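Local coordinates for S-adenosyl-L-methionine-dependent 2-deoxy-scyllo-inosamine dehydrogenase (Bacillus circulans, PDB 4M7S), which catalyses the radical S-adenosylmethionine-dependent two-electron oxidation of 2-deoxy-scyllo-inosamine to amino-dideoxy-scyllo-inosose in butirosin biosynthesis, using two [4Fe-4S] clusters, at residues Ile88-Gly93 against Lys111-Gln116. Residues are numbered along the deposited sequence; the frame is centred on the assembly and turned at random.
Sequences IIYTNG and KFIVTQ
Ile88-Thr91, the end of strand 86-91 of the radical SAM domain, runs parallel beside segment Lys111-Gln116, joined to it through helix 98-107 as a beta-alpha-beta unit; the two segment axes are inclined by 10°. Four backbone hydrogen bonds tie them: Lys111 O and Ile113 O receive the N-H groups of Ile89 and Thr91, while Ile89 O and Thr91 O receive those of Ile113 and Thr115. The Ile113 N to Ile89 O bond, 2.7 Å long, is almost straight. On the sheet face of Tyr90 and Ile113, Ile113 CG1 sits over the tyrosine ring, 4.0 Å from its centroid and displaced toward the CD2-CE2 rim, a CH-pi contact. With CG1 anti to the carbonyl carbon (chi1 -45°), Ile113 sets that atom against the ring, and Ile113 CG1 also meets Ile88 CG2 at 3.9 Å. On the other face, Ile89 CB lies 3.7 Å from CD2 of the Phe112 ring, which packs further against Leu101 and Leu104 of the connecting helix. Farther along this face, the methyls Thr91 CG2 and Val114 CG2 touch at 3.9 Å. With OG1 anti to its own backbone N (chi1 179°), Thr91 accepts from Gly93 N at 3.1 Å, an ST turn, and OG1 also bonds Glu64. Val114 CG1 packs 3.7 Å from Gly93 CA. Just beyond the strand, Asn92, bonded through ND2 to Asn17, touches the [4Fe-4S] cluster of the Cys16, Cys20 and Cys23 site, which takes S-adenosylmethionine. Such a parallel beta-alpha-beta unit is typical of the radical SAM partial barrel, whose C-terminal strand ends face this cluster.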
loop_
_atom_site.group_PDB
_atom_site.type_symbol
_atom_site.label_atom_id
_atom_site.label_comp_id
_atom_site.label_asym_id
_atom_site.label_seq_id
_atom_site.Cartn_x
_atom_site.Cartn_y
_atom_site.Cartn_z
ATOM N N ILE A 88 0.167 9.992 -0.800
ATOM C CA ILE A 88 0.983 10.009 0.406
ATOM C C ILE A 88 2.301 9.310 0.122
ATOM O O ILE A 88 2.312 8.240 -0.486
ATOM C CB ILE A 88 0.325 9.209 1.544
ATOM C CG1 ILE A 88 -1.146 9.589 1.713
ATOM C CG2 ILE A 88 1.119 9.379 2.846
ATOM C CD1 ILE A 88 -1.359 11.009 2.146
ATOM N N ILE A 89 3.408 9.894 0.572
ATOM C CA ILE A 89 4.699 9.217 0.472
ATOM C C ILE A 89 5.105 8.632 1.827
ATOM O O ILE A 89 5.177 9.354 2.827
ATOM C CB ILE A 89 5.818 10.173 0.004
ATOM C CG1 ILE A 89 5.641 10.546 -1.468
ATOM C CG2 ILE A 89 7.200 9.523 0.207
ATOM C CD1 ILE A 89 6.033 9.438 -2.417
ATOM N N TYR A 90 5.362 7.327 1.863
ATOM C CA TYR A 90 5.989 6.718 3.026
ATOM C C TYR A 90 7.451 6.458 2.647
ATOM O O TYR A 90 7.729 5.720 1.698
ATOM C CB TYR A 90 5.291 5.415 3.388
ATOM C CG TYR A 90 3.843 5.566 3.834
ATOM C CD1 TYR A 90 2.821 5.765 2.914
ATOM C CD2 TYR A 90 3.503 5.487 5.175
ATOM C CE1 TYR A 90 1.495 5.885 3.318
ATOM C CE2 TYR A 90 2.183 5.600 5.591
ATOM C CZ TYR A 90 1.188 5.803 4.659
ATOM O OH TYR A 90 -0.121 5.921 5.069
ATOM N N THR A 91 8.384 7.067 3.374
ATOM C CA THR A 91 9.788 7.015 2.964
ATOM C C THR A 91 10.736 6.882 4.159
ATOM O O THR A 91 10.414 7.356 5.246
ATOM C CB THR A 91 10.146 8.275 2.138
ATOM O OG1 THR A 91 11.529 8.236 1.762
ATOM C CG2 THR A 91 9.864 9.551 2.944
ATOM N N ASN A 92 11.894 6.239 3.973
ATOM C CA ASN A 92 12.897 6.217 5.039
ATOM C C ASN A 92 13.623 7.549 5.171
ATOM O O ASN A 92 14.397 7.749 6.110
ATOM C CB ASN A 92 13.906 5.061 4.907
ATOM C CG ASN A 92 14.653 5.064 3.583
ATOM O OD1 ASN A 92 14.936 6.121 3.004
ATOM N ND2 ASN A 92 14.966 3.866 3.086
ATOM N N GLY A 93 13.386 8.445 4.215
ATOM C CA GLY A 93 13.925 9.796 4.276
ATOM C C GLY A 93 15.327 10.004 3.715
ATOM O O GLY A 93 15.743 11.146 3.526
ATOM N N LYS A 111 1.186 14.424 1.742
ATOM C CA LYS A 111 1.786 14.060 3.019
ATOM C C LYS A 111 3.014 13.179 2.852
ATOM O O LYS A 111 3.019 12.252 2.038
ATOM C CB LYS A 111 0.753 13.370 3.911
ATOM C CG LYS A 111 1.141 13.265 5.375
ATOM C CD LYS A 111 -0.112 13.027 6.196
ATOM C CE LYS A 111 0.189 12.752 7.658
ATOM N NZ LYS A 111 -1.024 12.343 8.442
ATOM N N PHE A 112 4.053 13.488 3.625
ATOM C CA PHE A 112 5.243 12.653 3.718
ATOM C C PHE A 112 5.324 12.053 5.121
ATOM O O PHE A 112 5.310 12.777 6.120
ATOM C CB PHE A 112 6.504 13.480 3.452
ATOM C CG PHE A 112 6.551 14.113 2.079
ATOM C CD1 PHE A 112 5.965 15.350 1.847
ATOM C CD2 PHE A 112 7.201 13.476 1.027
ATOM C CE1 PHE A 112 6.021 15.945 0.579
ATOM C CE2 PHE A 112 7.263 14.063 -0.248
ATOM C CZ PHE A 112 6.673 15.297 -0.468
ATOM N N ILE A 113 5.389 10.729 5.185
ATOM C CA ILE A 113 5.584 10.033 6.447
ATOM C C ILE A 113 7.015 9.549 6.413
ATOM O O ILE A 113 7.326 8.602 5.692
ATOM C CB ILE A 113 4.685 8.791 6.576
ATOM C CG1 ILE A 113 3.247 9.093 6.146
ATOM C CG2 ILE A 113 4.762 8.217 7.993
ATOM C CD1 ILE A 113 2.560 10.109 6.993
ATOM N N VAL A 114 7.892 10.197 7.169
ATOM C CA VAL A 114 9.298 9.815 7.144
ATOM C C VAL A 114 9.628 8.925 8.336
ATOM O O VAL A 114 9.313 9.265 9.477
ATOM C CB VAL A 114 10.234 11.043 7.159
ATOM C CG1 VAL A 114 11.684 10.595 7.106
ATOM C CG2 VAL A 114 9.921 11.968 5.995
ATOM N N THR A 115 10.261 7.789 8.064
ATOM C CA THR A 115 10.700 6.894 9.126
ATOM C C THR A 115 12.213 6.698 9.093
ATOM O O THR A 115 12.741 6.050 8.191
ATOM C CB THR A 115 10.013 5.518 9.023
ATOM O OG1 THR A 115 8.636 5.693 8.673
ATOM C CG2 THR A 115 10.096 4.775 10.351
ATOM N N GLN A 116 12.910 7.267 10.072
ATOM C CA GLN A 116 14.326 6.971 10.253
ATOM C C GLN A 116 14.453 5.489 10.600
ATOM O O GLN A 116 13.912 5.043 11.615
ATOM C CB GLN A 116 14.911 7.827 11.375
ATOM C CG GLN A 116 16.337 7.455 11.752
ATOM C CD GLN A 116 17.313 7.698 10.621
ATOM O OE1 GLN A 116 17.178 8.668 9.871
ATOM N NE2 GLN A 116 18.298 6.813 10.481
#